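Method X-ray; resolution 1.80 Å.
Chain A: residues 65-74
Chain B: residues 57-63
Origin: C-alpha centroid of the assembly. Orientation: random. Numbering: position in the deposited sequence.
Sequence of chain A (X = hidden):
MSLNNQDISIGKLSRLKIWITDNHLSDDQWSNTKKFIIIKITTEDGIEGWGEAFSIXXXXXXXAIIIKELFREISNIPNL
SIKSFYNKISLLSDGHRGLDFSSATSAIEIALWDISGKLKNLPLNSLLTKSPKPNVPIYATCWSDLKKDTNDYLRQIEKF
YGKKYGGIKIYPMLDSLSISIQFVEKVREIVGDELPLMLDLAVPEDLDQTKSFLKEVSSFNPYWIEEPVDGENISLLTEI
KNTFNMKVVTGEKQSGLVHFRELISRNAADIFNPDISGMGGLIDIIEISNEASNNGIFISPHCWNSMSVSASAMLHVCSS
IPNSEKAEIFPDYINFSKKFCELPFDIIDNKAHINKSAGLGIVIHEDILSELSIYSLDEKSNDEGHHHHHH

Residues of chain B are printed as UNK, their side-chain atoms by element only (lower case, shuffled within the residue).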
# COMPACT_ATOMS: atom_id res chain seq x y z
N ILE A 65 0.60 -8.42 12.83
CA ILE A 65 0.52 -9.77 12.32
C ILE A 65 1.45 -10.02 11.13
O ILE A 65 2.11 -11.06 11.05
CB ILE A 65 -0.95 -10.16 12.02
CG1 ILE A 65 -1.76 -10.24 13.33
CG2 ILE A 65 -1.04 -11.45 11.17
CD1 ILE A 65 -1.18 -11.15 14.41
N ILE A 66 1.54 -9.03 10.25
CA ILE A 66 2.50 -9.06 9.15
C ILE A 66 3.95 -9.07 9.65
O ILE A 66 4.75 -9.90 9.20
CB ILE A 66 2.26 -7.90 8.15
CG1 ILE A 66 0.92 -8.11 7.43
CG2 ILE A 66 3.41 -7.83 7.12
CD1 ILE A 66 0.50 -6.83 6.66
N ILE A 67 4.29 -8.19 10.59
CA ILE A 67 5.60 -8.26 11.21
C ILE A 67 5.86 -9.66 11.77
O ILE A 67 6.95 -10.21 11.57
CB ILE A 67 5.75 -7.23 12.39
CG1 ILE A 67 5.71 -5.80 11.83
CG2 ILE A 67 7.06 -7.46 13.18
CD1 ILE A 67 5.54 -4.71 12.91
N LYS A 68 4.88 -10.22 12.47
CA LYS A 68 5.03 -11.55 13.04
C LYS A 68 5.28 -12.60 11.96
O LYS A 68 6.15 -13.48 12.11
CB LYS A 68 3.79 -11.94 13.87
CG LYS A 68 3.91 -13.36 14.48
CD LYS A 68 2.85 -13.66 15.54
CE LYS A 68 1.75 -14.59 15.00
NZ LYS A 68 0.78 -15.09 16.07
N GLU A 69 4.54 -12.52 10.85
CA GLU A 69 4.73 -13.52 9.78
C GLU A 69 6.06 -13.39 9.07
O GLU A 69 6.71 -14.41 8.71
CB GLU A 69 3.59 -13.48 8.77
CG GLU A 69 2.25 -14.02 9.29
CD GLU A 69 2.32 -15.45 9.83
OE1 GLU A 69 2.99 -16.30 9.21
OE2 GLU A 69 1.69 -15.73 10.88
N LEU A 70 6.49 -12.15 8.88
CA LEU A 70 7.80 -11.89 8.30
C LEU A 70 8.89 -12.40 9.23
O LEU A 70 9.86 -13.02 8.80
CB LEU A 70 7.97 -10.41 7.99
CG LEU A 70 7.08 -9.91 6.84
CD1 LEU A 70 7.21 -8.39 6.67
CD2 LEU A 70 7.37 -10.61 5.53
N PHE A 71 8.71 -12.17 10.53
CA PHE A 71 9.68 -12.60 11.49
C PHE A 71 9.88 -14.11 11.42
O PHE A 71 11.02 -14.57 11.39
CB PHE A 71 9.27 -12.18 12.89
CG PHE A 71 10.08 -12.81 13.97
CD1 PHE A 71 11.33 -12.29 14.31
CD2 PHE A 71 9.61 -13.92 14.66
CE1 PHE A 71 12.08 -12.86 15.30
CE2 PHE A 71 10.37 -14.50 15.66
CZ PHE A 71 11.60 -13.97 15.97
N ARG A 72 8.79 -14.86 11.40
CA ARG A 72 8.84 -16.33 11.34
C ARG A 72 9.61 -16.77 10.11
O ARG A 72 10.46 -17.68 10.19
CB ARG A 72 7.44 -16.92 11.32
CG ARG A 72 6.70 -16.88 12.64
CD ARG A 72 5.39 -17.66 12.53
NE ARG A 72 4.55 -17.46 13.71
CZ ARG A 72 3.22 -17.61 13.74
NH1 ARG A 72 2.55 -17.94 12.63
NH2 ARG A 72 2.55 -17.42 14.87
N GLU A 73 9.34 -16.13 8.99
CA GLU A 73 10.00 -16.50 7.74
C GLU A 73 11.50 -16.23 7.77
O GLU A 73 12.30 -17.02 7.27
CB GLU A 73 9.33 -15.78 6.56
CG GLU A 73 9.93 -16.10 5.19
CD GLU A 73 9.74 -17.57 4.75
OE1 GLU A 73 8.95 -18.32 5.37
OE2 GLU A 73 10.39 -17.96 3.76
N ILE A 74 11.91 -15.13 8.38
CA ILE A 74 13.32 -14.76 8.38
C ILE A 74 14.12 -15.31 9.57
O ILE A 74 15.35 -15.24 9.54
CB ILE A 74 13.49 -13.24 8.31
CG1 ILE A 74 13.01 -12.60 9.61
CG2 ILE A 74 12.76 -12.69 7.07
CD1 ILE A 74 13.59 -11.23 9.91
N UNK B 57 1.24 -13.10 -0.30
CA UNK B 57 2.09 -14.01 0.47
C UNK B 57 2.61 -13.34 1.74
O UNK B 57 3.17 -12.23 1.69
o UNK B 57 5.13 -15.97 -0.30
c UNK B 57 3.26 -14.47 -0.42
n UNK B 57 3.34 -16.48 0.96
c UNK B 57 3.98 -15.71 0.11
N UNK B 58 2.36 -13.99 2.88
CA UNK B 58 2.77 -13.53 4.23
C UNK B 58 1.88 -12.46 4.84
O UNK B 58 2.10 -12.01 5.97
c UNK B 58 5.20 -14.26 3.94
c UNK B 58 6.91 -16.36 3.20
c UNK B 58 6.32 -16.36 4.48
c UNK B 58 4.27 -13.14 4.32
c UNK B 58 5.46 -15.30 4.84
c UNK B 58 5.80 -14.29 2.68
c UNK B 58 6.65 -15.33 2.32
N UNK B 59 0.87 -12.05 4.09
CA UNK B 59 0.01 -10.98 4.56
C UNK B 59 -1.46 -11.42 4.66
O UNK B 59 -2.33 -10.61 5.01
n UNK B 59 1.82 -5.85 0.39
c UNK B 59 0.18 -9.80 3.60
n UNK B 59 1.68 -7.71 1.73
c UNK B 59 1.60 -9.26 3.65
c UNK B 59 2.14 -8.99 2.24
n UNK B 59 3.38 -7.51 0.15
c UNK B 59 2.30 -7.03 0.76
N UNK B 60 -1.73 -12.68 4.34
CA UNK B 60 -3.11 -13.18 4.36
C UNK B 60 -3.79 -13.02 5.71
O UNK B 60 -4.93 -12.55 5.78
c UNK B 60 -1.04 -15.41 2.75
c UNK B 60 -3.17 -14.63 3.93
c UNK B 60 -2.48 -14.93 2.59
o UNK B 60 -0.44 -15.17 3.81
o UNK B 60 -0.52 -16.02 1.79
N UNK B 61 -3.10 -13.41 6.79
CA UNK B 61 -3.67 -13.25 8.14
C UNK B 61 -3.83 -11.77 8.52
O UNK B 61 -4.80 -11.37 9.16
c UNK B 61 -3.10 -15.17 11.49
c UNK B 61 -3.83 -15.02 12.84
n UNK B 61 -3.45 -13.79 13.59
c UNK B 61 -3.67 -14.17 10.50
c UNK B 61 -2.84 -13.97 9.21
N UNK B 62 -2.87 -10.97 8.09
CA UNK B 62 -2.92 -9.53 8.34
C UNK B 62 -4.10 -8.91 7.60
O UNK B 62 -4.81 -8.07 8.16
N UNK B 63 -4.35 -9.35 6.38
CA UNK B 63 -5.51 -8.85 5.63
C UNK B 63 -6.82 -9.25 6.35
O UNK B 63 -7.78 -8.46 6.50
c UNK B 63 -6.83 -9.19 3.42
c UNK B 63 -4.30 -8.63 3.42
c UNK B 63 -3.81 -9.35 2.19
c UNK B 63 -5.46 -9.35 4.17

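Position 57 carries four side-chain atoms: two carbons, the second bearing one oxygen and one nitrogen. That flat amide end touches nothing on chain A, and a short amide is asparagine, B:Asn57.

Position 58 has one carbon followed by a closed ring of six carbons, with no heteroatom. Its CA-to-CB bond points toward the chain A helix, and CB of position 58 lies 4.2 Å from CD2 of A:Leu70, an apolar contact. A plain six-carbon ring on one methylene is phenylalanine, B:Phe58. The ring meets a carboxylate at its edge: A:Glu73 OE1 approaches CE1 of B:Phe58 to 3.4 Å, close to the ring plane, where the ring hydrogens carry slight positive charge. Its phi is +80°, a left-handed value uncommon outside glycine and asparagine, and O of B:Phe58 sits 3.5 Å from CB of A:Glu69.

Position 59 shows three carbons, a nitrogen, then a carbon carrying two more nitrogens, a guanidinium. The second side-chain carbon lies 4.0 Å from CG1 of A:Ile66. This is arginine, B:Arg59. That closest carbon is CG, in the aliphatic part, while the guanidinium nitrogens are hydrogen-bonded elsewhere in the structure. The residue is the N-cap of the helix that follows.

Position 60 has three carbons, the third carrying two oxygens, and makes no contact with chain A. It is glutamate, B:Glu60, and OE1 of B:Glu60 accepts a weak hydrogen bond from B:Phe58 N at 3.2 Å, tying the turn to the first residue of the helix.

Position 61 is a row of four carbons ending in nitrogen. Its CA-to-CB bond points toward chain A, and the terminal nitrogen of position 61 comes within 3.6 Å of CD1 of A:Ile65, a packing contact with a methyl group. It is lysine, B:Lys61.

Position 62 has no side-chain atoms. CG2 of A:Ile65 lies 3.6 Å from backbone N of position 62, so the contact is made by main chain alone. It is glycine, B:Gly62. An ideal CB on B:Gly62 would fall 2.7 Å from CG1 of A:Ile66, a clash that its absence avoids.

Position 63 has four carbons, forked at the first, with one arm two carbons long. Its CA-to-CB bond points away from chain A. It is isoleucine, B:Ile63, and N of B:Ile63 donates to O of B:Arg59 at 2.7 Å.

The contact works by shape, with no hydrogen bond across the stretches. At B:Gly62 the absence of a CB leaves room for A:Ile66 CG1. B:Phe58, with the largest covered area, packs against A:Glu69, A:Leu70 and A:Glu73. The rule to read is a bare backbone position paired with one broad aromatic.

Chain B 57-63: NFREKGI
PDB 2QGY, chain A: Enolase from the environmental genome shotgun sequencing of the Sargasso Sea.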